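Local coordinates for G protein coupled receptor (Arabidopsis thaliana, PDB 3T33) that is a zinc-containing LanC-like protein that may play a role in abscisic acid signalling and may interact with the G-protein subunit GPA1, at residues 57-62 and 394-399; 80-85 and 385-390; 86-91 and 105-110; 137-142 and 182-187. All blocks are in the same frame, centred on the assembly; numbering follows the deposited sequence.

Contact 1: residues 57-62 and 394-399; sequences LSIKDK and GMAYML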
loop_
_atom_site.group_PDB
_atom_site.type_symbol
_atom_site.label_atom_id
_atom_site.label_comp_id
_atom_site.label_asym_id
_atom_site.label_seq_id
_atom_site.Cartn_x
_atom_site.Cartn_y
_atom_site.Cartn_z
ATOM N N LEU A 57 -14.902 11.961 0.040
ATOM C CA LEU A 57 -16.075 11.813 -0.854
ATOM C C LEU A 57 -15.959 12.746 -2.043
ATOM O O LEU A 57 -16.151 12.319 -3.191
ATOM C CB LEU A 57 -17.374 12.029 -0.150
ATOM C CG LEU A 57 -17.773 11.009 0.901
ATOM C CD1 LEU A 57 -19.167 11.369 1.454
ATOM C CD2 LEU A 57 -17.755 9.581 0.371
ATOM N N SER A 58 -15.557 13.986 -1.828
ATOM C CA SER A 58 -15.393 14.831 -2.996
ATOM C C SER A 58 -14.304 14.314 -3.877
ATOM O O SER A 58 -14.521 14.315 -5.056
ATOM C CB SER A 58 -15.135 16.310 -2.709
ATOM O OG SER A 58 -15.643 16.686 -1.429
ATOM N N ILE A 59 -13.132 13.912 -3.351
ATOM C CA ILE A 59 -12.089 13.311 -4.252
ATOM C C ILE A 59 -12.674 12.087 -5.013
ATOM O O ILE A 59 -12.607 12.021 -6.231
ATOM C CB ILE A 59 -10.759 12.972 -3.533
ATOM C CG1 ILE A 59 -10.170 14.230 -2.913
ATOM C CG2 ILE A 59 -9.693 12.269 -4.466
ATOM C CD1 ILE A 59 -9.091 13.893 -1.850
ATOM N N LYS A 60 -13.236 11.143 -4.265
ATOM C CA LYS A 60 -13.828 9.949 -4.856
ATOM C C LYS A 60 -14.741 10.312 -6.022
ATOM O O LYS A 60 -14.638 9.736 -7.105
ATOM C CB LYS A 60 -14.606 9.159 -3.804
ATOM C CG LYS A 60 -15.339 7.946 -4.354
ATOM C CD LYS A 60 -16.314 7.380 -3.335
ATOM C CE LYS A 60 -17.684 8.027 -3.461
ATOM N NZ LYS A 60 -18.765 7.144 -2.945
ATOM N N ASP A 61 -15.633 11.269 -5.793
ATOM C CA ASP A 61 -16.560 11.716 -6.825
ATOM C C ASP A 61 -15.809 12.248 -8.041
ATOM O O ASP A 61 -16.131 11.909 -9.179
ATOM C CB ASP A 61 -17.499 12.790 -6.275
ATOM C CG ASP A 61 -18.669 12.206 -5.509
ATOM O OD1 ASP A 61 -18.675 10.978 -5.278
ATOM O OD2 ASP A 61 -19.582 12.973 -5.139
ATOM N N LYS A 62 -14.805 13.082 -7.790
ATOM C CA LYS A 62 -14.000 13.655 -8.863
ATOM C C LYS A 62 -13.320 12.561 -9.678
ATOM O O LYS A 62 -13.275 12.626 -10.906
ATOM C CB LYS A 62 -12.954 14.615 -8.293
ATOM C CG LYS A 62 -11.963 15.135 -9.321
ATOM C CD LYS A 62 -12.669 15.902 -10.429
ATOM C CE LYS A 62 -11.741 16.920 -11.072
ATOM N NZ LYS A 62 -12.209 17.319 -12.428
ATOM N N GLY A 394 -5.605 7.705 -4.739
ATOM C CA GLY A 394 -4.933 7.042 -3.598
ATOM C C GLY A 394 -5.014 7.879 -2.310
ATOM O O GLY A 394 -5.001 7.338 -1.141
ATOM N N MET A 395 -5.110 9.176 -2.514
ATOM C CA MET A 395 -5.359 10.149 -1.398
ATOM C C MET A 395 -6.731 9.923 -0.880
ATOM O O MET A 395 -6.901 9.804 0.318
ATOM C CB MET A 395 -5.232 11.583 -1.880
ATOM C CG MET A 395 -5.276 12.621 -0.759
ATOM S SD MET A 395 -5.106 14.283 -1.404
ATOM C CE MET A 395 -5.618 15.247 0.026
ATOM N N ALA A 396 -7.733 9.812 -1.763
ATOM C CA ALA A 396 -9.093 9.449 -1.246
ATOM C C ALA A 396 -9.096 8.113 -0.517
ATOM O O ALA A 396 -9.807 7.936 0.461
ATOM C CB ALA A 396 -10.152 9.388 -2.382
ATOM N N TYR A 397 -8.304 7.165 -1.016
ATOM C CA TYR A 397 -8.297 5.842 -0.464
ATOM C C TYR A 397 -7.723 5.904 0.962
ATOM O O TYR A 397 -8.236 5.308 1.897
ATOM C CB TYR A 397 -7.434 4.940 -1.382
ATOM C CG TYR A 397 -7.542 3.490 -1.019
ATOM C CD1 TYR A 397 -6.867 2.961 0.110
ATOM C CD2 TYR A 397 -8.308 2.629 -1.799
ATOM C CE1 TYR A 397 -7.007 1.583 0.445
ATOM C CE2 TYR A 397 -8.453 1.276 -1.464
ATOM C CZ TYR A 397 -7.830 0.758 -0.340
ATOM O OH TYR A 397 -8.002 -0.609 -0.052
ATOM N N MET A 398 -6.660 6.663 1.114
ATOM C CA MET A 398 -5.984 6.798 2.392
ATOM C C MET A 398 -6.944 7.529 3.360
ATOM O O MET A 398 -7.126 7.116 4.532
ATOM C CB MET A 398 -4.646 7.550 2.186
ATOM C CG MET A 398 -3.787 7.707 3.445
ATOM S SD MET A 398 -4.455 9.022 4.417
ATOM C CE MET A 398 -3.821 10.410 3.503
ATOM N N LEU A 399 -7.616 8.547 2.843
ATOM C CA LEU A 399 -8.517 9.357 3.666
ATOM C C LEU A 399 -9.644 8.504 4.244
ATOM O O LEU A 399 -9.918 8.523 5.501
ATOM C CB LEU A 399 -9.073 10.544 2.881
ATOM C CG LEU A 399 -8.433 11.940 2.863
ATOM C CD1 LEU A 399 -7.052 11.993 3.503
ATOM C CD2 LEU A 399 -8.537 12.656 1.438
#
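Ile59 and Ala396 mark where two helical segments, 57-62 and 394-399, come nearest, the segment axes passing 8.6 Å apart at 145° between their N-to-C directions, closer to antiparallel than to perpendicular. Ile59 takes part in three of the four residue contacts, and its two branches do different work. CG2, which stands anti to the backbone N, lies 3.6 Å from the CB of Ala396; alanine's bare methyl lets the two backbones come close here, with the CA atoms of Ile59 and Ala396 5.7 Å apart. The same methyl of Ala396 also rests near the backbone of the first helix, 4.0 Å from Lys60 N. The other branch of Ile59 runs through CG1, beside the backbone N (chi1 -59°), and ends in CD1, which meets two apolar side chains one helical turn apart. There Ile59 CD1 touches Leu399 CD2 at 3.6 Å and Met395 SD at 4.0 Å, each partner crossing the isoleucine at about a right angle. The extended Met395 chain brings SD nearest that carbon, with CG and CE a little farther off. The interface is apolar throughout: Lys60 leads its amine away to a salt bridge with Asp103. Around the pair, Leu399 also packs on Leu52 and Ala56 of helix 45-69, while Met395 and Met398 press against helices 336-350 and 353-375, so helix 392-402 packs on all three helices.

Contact 2: residues 80-85 and 385-390; sequences LYTGVL and PFSLFE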
loop_
_atom_site.group_PDB
_atom_site.type_symbol
_atom_site.label_atom_id
_atom_site.label_comp_id
_atom_site.label_asym_id
_atom_site.label_seq_id
_atom_site.Cartn_x
_atom_site.Cartn_y
_atom_site.Cartn_z
ATOM N N LEU A 80 -4.873 -1.862 -11.628
ATOM C CA LEU A 80 -5.172 -1.176 -10.350
ATOM C C LEU A 80 -4.346 0.085 -10.219
ATOM O O LEU A 80 -4.821 1.126 -9.717
ATOM C CB LEU A 80 -4.916 -2.115 -9.165
ATOM C CG LEU A 80 -5.371 -1.632 -7.802
ATOM C CD1 LEU A 80 -6.886 -1.825 -7.608
ATOM C CD2 LEU A 80 -4.557 -2.328 -6.660
ATOM N N TYR A 81 -3.119 -0.039 -10.728
ATOM C CA TYR A 81 -2.000 0.881 -10.511
ATOM C C TYR A 81 -2.278 2.224 -11.125
ATOM O O TYR A 81 -2.181 3.259 -10.424
ATOM C CB TYR A 81 -0.720 0.306 -11.152
ATOM C CG TYR A 81 0.493 1.108 -10.805
ATOM C CD1 TYR A 81 0.918 2.133 -11.611
ATOM C CD2 TYR A 81 1.187 0.863 -9.620
ATOM C CE1 TYR A 81 1.992 2.889 -11.250
ATOM C CE2 TYR A 81 2.244 1.590 -9.265
ATOM C CZ TYR A 81 2.637 2.607 -10.058
ATOM O OH TYR A 81 3.720 3.311 -9.692
ATOM N N THR A 82 -2.640 2.237 -12.416
ATOM C CA THR A 82 -3.015 3.489 -13.068
ATOM C C THR A 82 -4.374 3.443 -13.782
ATOM O O THR A 82 -4.905 4.463 -14.182
ATOM C CB THR A 82 -1.910 4.026 -14.030
ATOM O OG1 THR A 82 -1.438 2.977 -14.904
ATOM C CG2 THR A 82 -0.749 4.554 -13.246
ATOM N N GLY A 83 -4.948 2.272 -13.936
ATOM C CA GLY A 83 -6.147 2.168 -14.761
ATOM C C GLY A 83 -7.434 2.162 -13.967
ATOM O O GLY A 83 -7.497 2.619 -12.775
ATOM N N VAL A 84 -8.453 1.578 -14.569
ATOM C CA VAL A 84 -9.783 1.783 -14.096
ATOM C C VAL A 84 -10.097 0.903 -12.884
ATOM O O VAL A 84 -10.978 1.208 -12.099
ATOM C CB VAL A 84 -10.800 1.627 -15.272
ATOM C CG1 VAL A 84 -12.228 1.519 -14.742
ATOM C CG2 VAL A 84 -10.646 2.813 -16.220
ATOM N N LEU A 85 -9.331 -0.164 -12.718
ATOM C CA LEU A 85 -9.478 -0.987 -11.554
ATOM C C LEU A 85 -9.135 -0.198 -10.255
ATOM O O LEU A 85 -9.727 -0.457 -9.213
ATOM C CB LEU A 85 -8.636 -2.281 -11.659
ATOM C CG LEU A 85 -9.191 -3.341 -10.688
ATOM C CD1 LEU A 85 -10.557 -3.999 -11.136
ATOM C CD2 LEU A 85 -8.180 -4.424 -10.367
ATOM N N PRO A 385 -3.384 11.671 -13.026
ATOM C CA PRO A 385 -3.726 12.442 -11.820
ATOM C C PRO A 385 -4.923 11.854 -11.028
ATOM O O PRO A 385 -5.150 12.242 -9.860
ATOM C CB PRO A 385 -4.014 13.865 -12.372
ATOM C CG PRO A 385 -4.414 13.584 -13.889
ATOM C CD PRO A 385 -3.503 12.477 -14.266
ATOM N N PHE A 386 -5.650 10.924 -11.630
ATOM C CA PHE A 386 -6.764 10.324 -10.947
ATOM C C PHE A 386 -6.592 8.846 -10.705
ATOM O O PHE A 386 -7.556 8.169 -10.348
ATOM C CB PHE A 386 -8.108 10.638 -11.676
ATOM C CG PHE A 386 -8.240 12.055 -12.001
ATOM C CD1 PHE A 386 -8.590 12.962 -11.021
ATOM C CD2 PHE A 386 -7.867 12.524 -13.250
ATOM C CE1 PHE A 386 -8.633 14.334 -11.309
ATOM C CE2 PHE A 386 -7.884 13.884 -13.557
ATOM C CZ PHE A 386 -8.266 14.797 -12.601
ATOM N N SER A 387 -5.376 8.334 -10.890
ATOM C CA SER A 387 -5.147 6.940 -10.587
ATOM C C SER A 387 -5.071 6.633 -9.065
ATOM O O SER A 387 -4.892 7.536 -8.217
ATOM C CB SER A 387 -3.858 6.494 -11.258
ATOM O OG SER A 387 -2.752 7.258 -10.811
ATOM N N LEU A 388 -5.194 5.355 -8.737
ATOM C CA LEU A 388 -4.993 4.888 -7.418
ATOM C C LEU A 388 -3.523 5.077 -6.970
ATOM O O LEU A 388 -3.277 5.660 -5.903
ATOM C CB LEU A 388 -5.392 3.434 -7.352
ATOM C CG LEU A 388 -6.126 2.898 -6.098
ATOM C CD1 LEU A 388 -5.473 1.616 -5.567
ATOM C CD2 LEU A 388 -6.347 3.927 -4.964
ATOM N N PHE A 389 -2.536 4.605 -7.755
ATOM C CA PHE A 389 -1.143 4.633 -7.284
ATOM C C PHE A 389 -0.338 5.906 -7.499
ATOM O O PHE A 389 0.700 6.089 -6.887
ATOM C CB PHE A 389 -0.364 3.385 -7.680
ATOM C CG PHE A 389 -0.602 2.189 -6.755
ATOM C CD1 PHE A 389 -1.840 1.556 -6.710
ATOM C CD2 PHE A 389 0.428 1.701 -5.941
ATOM C CE1 PHE A 389 -2.073 0.490 -5.821
ATOM C CE2 PHE A 389 0.223 0.615 -5.081
ATOM C CZ PHE A 389 -1.048 0.008 -4.999
ATOM N N GLU A 390 -0.847 6.838 -8.282
ATOM C CA GLU A 390 -0.067 8.019 -8.616
ATOM C C GLU A 390 -0.844 9.263 -8.328
ATOM O O GLU A 390 -0.259 10.286 -7.931
ATOM C CB GLU A 390 0.279 8.039 -10.091
ATOM C CG GLU A 390 1.374 7.063 -10.484
ATOM C CD GLU A 390 1.713 7.069 -12.003
ATOM O OE1 GLU A 390 0.942 7.675 -12.812
ATOM O OE2 GLU A 390 2.759 6.449 -12.364
HETATM O O HOH W 1 -5.526 3.481 -10.715
#
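Tyr81 and Phe389 make the tight part of this loop-to-loop contact. Phe389 N donates to Tyr81 O at 3.0 Å. The CB of Phe389 sits over one face of the tyrosine ring, a CH-pi contact 3.7 Å from the centroid. The two rings are tilted by only 23° but slid apart, so they barely overlap; the face of the tyrosine is met by the CB rather than by the phenyl ring. Beside them Leu80 CD2 touches Phe389 CE1 at 3.8 Å, and Leu80 CG meets Leu388 CD1. A water links the two backbones, donating to Leu80 O and Gly83 O and accepting from Leu388 N at 2.7 Å.

The partly exposed side is looser. Glu390 brings OE2 to the edge of the Tyr81 ring, 3.8 Å from CE1, with its carboxylate turned 75° from the ring, and OE1 lies against the Thr82 methyl. Their polar ends are engaged by others: Thr82 OG1 by Asp77, Glu390 OE1 by Arg384 N.

Tyr81 lies beside the metal site, its side chain about 4 Å from the zinc ion, and Phe389 also shares a backbone hydrogen bond with the zinc ligand Cys333; the backbone bond, CH-pi contact and water are consistent with a well-defined loop pairing there.

Contact 3: residues 86-91 and 105-110; sequences GTAYLL and KLCLEN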
loop_
_atom_site.group_PDB
_atom_site.type_symbol
_atom_site.label_atom_id
_atom_site.label_comp_id
_atom_site.label_asym_id
_atom_site.label_seq_id
_atom_site.Cartn_x
_atom_site.Cartn_y
_atom_site.Cartn_z
ATOM N N GLY A 86 -8.193 0.735 -10.339
ATOM C CA GLY A 86 -7.923 1.693 -9.251
ATOM C C GLY A 86 -9.195 2.379 -8.798
ATOM O O GLY A 86 -9.460 2.513 -7.613
ATOM N N THR A 87 -10.044 2.725 -9.738
ATOM C CA THR A 87 -11.302 3.378 -9.416
ATOM C C THR A 87 -12.267 2.417 -8.774
ATOM O O THR A 87 -12.865 2.763 -7.740
ATOM C CB THR A 87 -11.907 4.005 -10.699
ATOM O OG1 THR A 87 -10.995 5.017 -11.163
ATOM C CG2 THR A 87 -13.251 4.602 -10.437
ATOM N N ALA A 88 -12.402 1.203 -9.336
ATOM C CA ALA A 88 -13.233 0.211 -8.723
ATOM C C ALA A 88 -12.808 -0.058 -7.268
ATOM O O ALA A 88 -13.643 -0.245 -6.365
ATOM C CB ALA A 88 -13.174 -1.133 -9.549
ATOM N N TYR A 89 -11.508 -0.135 -7.037
ATOM C CA TYR A 89 -11.026 -0.443 -5.692
ATOM C C TYR A 89 -11.332 0.670 -4.717
ATOM O O TYR A 89 -11.705 0.447 -3.580
ATOM C CB TYR A 89 -9.509 -0.800 -5.728
ATOM C CG TYR A 89 -9.088 -1.666 -4.573
ATOM C CD1 TYR A 89 -9.937 -2.617 -4.002
ATOM C CD2 TYR A 89 -7.854 -1.465 -3.971
ATOM C CE1 TYR A 89 -9.521 -3.376 -2.877
ATOM C CE2 TYR A 89 -7.447 -2.199 -2.888
ATOM C CZ TYR A 89 -8.250 -3.159 -2.349
ATOM O OH TYR A 89 -7.712 -3.830 -1.240
ATOM N N LEU A 90 -11.195 1.882 -5.181
ATOM C CA LEU A 90 -11.535 3.046 -4.354
ATOM C C LEU A 90 -13.034 2.993 -3.978
ATOM O O LEU A 90 -13.429 3.341 -2.843
ATOM C CB LEU A 90 -11.165 4.327 -5.094
ATOM C CG LEU A 90 -11.743 5.610 -4.412
ATOM C CD1 LEU A 90 -11.187 5.809 -2.983
ATOM C CD2 LEU A 90 -11.479 6.862 -5.311
ATOM N N LEU A 91 -13.863 2.545 -4.941
ATOM C CA LEU A 91 -15.309 2.416 -4.767
ATOM C C LEU A 91 -15.629 1.316 -3.819
ATOM O O LEU A 91 -16.558 1.430 -2.981
ATOM C CB LEU A 91 -15.991 2.190 -6.134
ATOM C CG LEU A 91 -16.205 3.519 -6.866
ATOM C CD1 LEU A 91 -16.482 3.241 -8.302
ATOM C CD2 LEU A 91 -17.395 4.243 -6.245
ATOM N N LYS A 105 -22.003 -1.538 -6.527
ATOM C CA LYS A 105 -22.506 -1.771 -7.880
ATOM C C LYS A 105 -21.615 -1.100 -8.876
ATOM O O LYS A 105 -21.299 -1.661 -9.904
ATOM C CB LYS A 105 -23.971 -1.290 -8.044
ATOM C CG LYS A 105 -24.964 -2.426 -7.817
ATOM C CD LYS A 105 -26.295 -1.954 -7.252
ATOM C CE LYS A 105 -26.887 -3.016 -6.322
ATOM N NZ LYS A 105 -27.438 -2.410 -5.018
ATOM N N LEU A 106 -21.227 0.125 -8.596
ATOM C CA LEU A 106 -20.486 0.843 -9.590
ATOM C C LEU A 106 -19.136 0.118 -9.738
ATOM O O LEU A 106 -18.640 -0.070 -10.869
ATOM C CB LEU A 106 -20.286 2.297 -9.175
ATOM C CG LEU A 106 -19.651 3.102 -10.312
ATOM C CD1 LEU A 106 -20.544 2.938 -11.577
ATOM C CD2 LEU A 106 -19.470 4.580 -9.940
ATOM N N CYS A 107 -18.566 -0.248 -8.574
ATOM C CA CYS A 107 -17.393 -1.103 -8.461
ATOM C C CYS A 107 -17.445 -2.216 -9.494
ATOM O O CYS A 107 -16.597 -2.290 -10.375
ATOM C CB CYS A 107 -17.294 -1.731 -7.050
ATOM S SG CYS A 107 -15.848 -2.899 -6.926
ATOM N N LEU A 108 -18.480 -3.041 -9.387
ATOM C CA LEU A 108 -18.649 -4.189 -10.274
ATOM C C LEU A 108 -18.803 -3.842 -11.732
ATOM O O LEU A 108 -18.361 -4.606 -12.591
ATOM C CB LEU A 108 -19.818 -5.058 -9.832
ATOM C CG LEU A 108 -19.392 -5.902 -8.639
ATOM C CD1 LEU A 108 -20.615 -6.496 -8.011
ATOM C CD2 LEU A 108 -18.412 -6.970 -9.036
ATOM N N GLU A 109 -19.420 -2.703 -12.010
ATOM C CA GLU A 109 -19.479 -2.252 -13.380
ATOM C C GLU A 109 -18.086 -1.899 -13.881
ATOM O O GLU A 109 -17.758 -2.212 -15.028
ATOM C CB GLU A 109 -20.393 -1.041 -13.563
ATOM C CG GLU A 109 -21.735 -1.216 -13.008
ATOM C CD GLU A 109 -22.705 -0.170 -13.522
ATOM O OE1 GLU A 109 -22.289 0.797 -14.237
ATOM O OE2 GLU A 109 -23.912 -0.364 -13.222
ATOM N N ASN A 110 -17.284 -1.224 -13.041
ATOM C CA ASN A 110 -15.905 -0.915 -13.440
ATOM C C ASN A 110 -15.075 -2.182 -13.674
ATOM O O ASN A 110 -14.245 -2.200 -14.584
ATOM C CB ASN A 110 -15.202 -0.099 -12.378
ATOM C CG ASN A 110 -15.744 1.328 -12.254
ATOM O OD1 ASN A 110 -15.104 2.157 -11.628
ATOM N ND2 ASN A 110 -16.891 1.617 -12.850
#
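Ala88 and Cys107 bring their CA atoms to 4.4 Å, a close approach that their small side chains permit, and the segment axes approach to 8.2 Å. The apolar contacts spread from there. Ala88 CB packs on Asn110 CB at 3.6 Å, using the aliphatic root of the amide. One turn along, Leu91 sends CD1 against Leu106 CD2 at 3.7 Å and also near Leu106 CG, the two leucines meeting at a slant; their long branches reach across where the CA atoms are farther apart than those of Ala88 and Cys107.

The segments run antiparallel, 162° between directions, and belong to helices 84-98 and 101-118, which a very short turn joins. Such a helical hairpin is the building element of the alpha/alpha toroid of LanC-like proteins, where paired helices supply an inner and an outer layer.

The polar atoms of the interface come from Thr87, Cys107, Asn110 and the Ala88 carbonyl. Cys107 SG stands anti to the backbone N (chi1 177°), which leaves it 3.5 Å from Ala88 O. Thr87 turns OG1 away to bond with Thr67 OG1 of helix 45-69, leaving its methyl to face the amide. Asn110 OD1 lies 3.3 Å from that Thr87 CG2; the oxygen is buried, and the model offers it no hydrogen-bond partner.

Contact 4: residues 137-142 and 182-187; sequences GAVAAK and LFLNKH
Val139 fits among Phe183, Leu184 and His187 where two nearly parallel helices of the LanC-like alpha/alpha toroid lie side by side. The segments point the same way to within 12°, as helices of one layer do in such a barrel, and their axes stay 10.0 Å apart, a spacing bridged mainly by the side chains of Val139 and Leu184.

The aliphatic contacts gather on Leu184 CD1. This methyl touches Val139 CG2 at 3.7 Å and Ala138 CB at 3.8 Å, so the leucine tip spans two successive residues of the opposing helix; the valine and leucine side chains lie alongside each other, pointing opposite ways. The small Ala138 offers its CB to that methyl.

The aromatic side is built by residues one turn apart. Phe183 CZ lies 4.1 Å above the centre of the His187 imidazole, within their own helix, and Phe183 also meets the rings of Phe126 and Trp179. Across the interface Phe183 CE1 comes within 3.8 Å of Val139 CG2, which the CB of His187 touches as well. Val139 CG1 stands anti to the backbone N (chi1 170°), which carries this second methyl to 3.7 Å from His187 ND1.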
loop_
_atom_site.group_PDB
_atom_site.type_symbol
_atom_site.label_atom_id
_atom_site.label_comp_id
_atom_site.label_asym_id
_atom_site.label_seq_id
_atom_site.Cartn_x
_atom_site.Cartn_y
_atom_site.Cartn_z
ATOM N N GLY A 137 -13.181 -8.596 -8.531
ATOM C CA GLY A 137 -14.475 -9.006 -9.085
ATOM C C GLY A 137 -15.120 -9.995 -8.161
ATOM O O GLY A 137 -16.287 -9.822 -7.804
ATOM N N ALA A 138 -14.367 -11.045 -7.789
ATOM C CA ALA A 138 -14.907 -12.140 -7.003
ATOM C C ALA A 138 -15.294 -11.693 -5.578
ATOM O O ALA A 138 -16.252 -12.155 -5.023
ATOM C CB ALA A 138 -13.871 -13.319 -6.922
ATOM N N VAL A 139 -14.537 -10.760 -5.017
ATOM C CA VAL A 139 -14.802 -10.294 -3.652
ATOM C C VAL A 139 -16.026 -9.377 -3.675
ATOM O O VAL A 139 -16.951 -9.541 -2.895
ATOM C CB VAL A 139 -13.519 -9.654 -3.019
ATOM C CG1 VAL A 139 -13.872 -8.970 -1.709
ATOM C CG2 VAL A 139 -12.433 -10.750 -2.770
ATOM N N ALA A 140 -16.041 -8.437 -4.614
ATOM C CA ALA A 140 -17.175 -7.519 -4.776
ATOM C C ALA A 140 -18.470 -8.288 -5.023
ATOM O O ALA A 140 -19.465 -7.965 -4.416
ATOM C CB ALA A 140 -16.909 -6.477 -5.841
ATOM N N ALA A 141 -18.425 -9.347 -5.839
ATOM C CA ALA A 141 -19.598 -10.237 -6.076
ATOM C C ALA A 141 -20.069 -10.999 -4.857
ATOM O O ALA A 141 -21.265 -11.205 -4.666
ATOM C CB ALA A 141 -19.340 -11.228 -7.256
ATOM N N LYS A 142 -19.119 -11.478 -4.068
ATOM C CA LYS A 142 -19.436 -12.103 -2.801
ATOM C C LYS A 142 -20.139 -11.076 -1.891
ATOM O O LYS A 142 -21.124 -11.397 -1.250
ATOM C CB LYS A 142 -18.160 -12.683 -2.129
ATOM C CG LYS A 142 -18.369 -13.962 -1.281
ATOM C CD LYS A 142 -19.163 -15.024 -2.063
ATOM C CE LYS A 142 -19.330 -16.363 -1.341
ATOM N NZ LYS A 142 -20.136 -17.273 -2.228
ATOM N N LEU A 182 -3.673 -14.748 -1.813
ATOM C CA LEU A 182 -3.859 -14.518 -0.368
ATOM C C LEU A 182 -5.020 -13.560 -0.131
ATOM O O LEU A 182 -5.871 -13.836 0.632
ATOM C CB LEU A 182 -2.599 -13.985 0.229
ATOM C CG LEU A 182 -1.433 -14.989 0.176
ATOM C CD1 LEU A 182 -0.122 -14.323 0.456
ATOM C CD2 LEU A 182 -1.698 -16.207 1.148
ATOM N N PHE A 183 -5.097 -12.505 -0.912
ATOM C CA PHE A 183 -6.156 -11.539 -0.802
ATOM C C PHE A 183 -7.537 -12.162 -1.069
ATOM O O PHE A 183 -8.483 -11.999 -0.288
ATOM C CB PHE A 183 -5.879 -10.410 -1.806
ATOM C CG PHE A 183 -7.027 -9.457 -1.991
ATOM C CD1 PHE A 183 -8.051 -9.752 -2.901
ATOM C CD2 PHE A 183 -7.081 -8.241 -1.257
ATOM C CE1 PHE A 183 -9.160 -8.846 -3.107
ATOM C CE2 PHE A 183 -8.159 -7.302 -1.475
ATOM C CZ PHE A 183 -9.198 -7.600 -2.404
ATOM N N LEU A 184 -7.643 -12.903 -2.156
ATOM C CA LEU A 184 -8.884 -13.567 -2.477
ATOM C C LEU A 184 -9.328 -14.520 -1.368
ATOM O O LEU A 184 -10.514 -14.491 -0.922
ATOM C CB LEU A 184 -8.780 -14.310 -3.804
ATOM C CG LEU A 184 -10.084 -14.964 -4.225
ATOM C CD1 LEU A 184 -11.232 -13.980 -4.231
ATOM C CD2 LEU A 184 -9.971 -15.625 -5.618
ATOM N N ASN A 185 -8.397 -15.360 -0.914
ATOM C CA ASN A 185 -8.724 -16.371 0.121
ATOM C C ASN A 185 -9.130 -15.740 1.486
ATOM O O ASN A 185 -10.092 -16.151 2.117
ATOM C CB ASN A 185 -7.564 -17.408 0.275
ATOM C CG ASN A 185 -7.543 -18.502 -0.905
ATOM O OD1 ASN A 185 -8.293 -18.431 -1.885
ATOM N ND2 ASN A 185 -6.710 -19.497 -0.757
ATOM N N LYS A 186 -8.362 -14.766 1.930
ATOM C CA LYS A 186 -8.638 -14.070 3.183
ATOM C C LYS A 186 -10.064 -13.480 3.169
ATOM O O LYS A 186 -10.852 -13.735 4.079
ATOM C CB LYS A 186 -7.567 -12.968 3.345
ATOM C CG LYS A 186 -7.864 -11.881 4.385
ATOM C CD LYS A 186 -7.116 -12.145 5.706
ATOM C CE LYS A 186 -6.823 -10.854 6.509
ATOM N NZ LYS A 186 -5.556 -10.983 7.322
ATOM N N HIS A 187 -10.396 -12.748 2.111
ATOM C CA HIS A 187 -11.666 -12.093 1.965
ATOM C C HIS A 187 -12.865 -12.999 1.828
ATOM O O HIS A 187 -13.895 -12.750 2.486
ATOM C CB HIS A 187 -11.643 -11.101 0.805
ATOM C CG HIS A 187 -10.925 -9.824 1.119
ATOM N ND1 HIS A 187 -11.576 -8.613 1.213
ATOM C CD2 HIS A 187 -9.621 -9.574 1.408
ATOM C CE1 HIS A 187 -10.702 -7.665 1.516
ATOM N NE2 HIS A 187 -9.509 -8.221 1.635
#

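Overall arrangement
Contacts 1, 2 and 3 form one continuous body of packing, their centres 12 to 13 Å apart, and contact 4 joins it through contact 3, 14 Å away. Leu90 bridges contacts 3 and 1, its CD1 lying 3.8 Å from Ala396 CB. Leu388 connects contact 2 with both, its CB 3.6 Å from Gly86 CA and its CD2 3.7 Å from Gly394 CA. Toward contact 4, Tyr89 OH reaches Phe183 CE2 at 3.5 Å, and Leu108 packs on Ala140. Of the four, contact 2 is the one beside the zinc site of Cys288, Cys333 and His334; the other three join helices away from it.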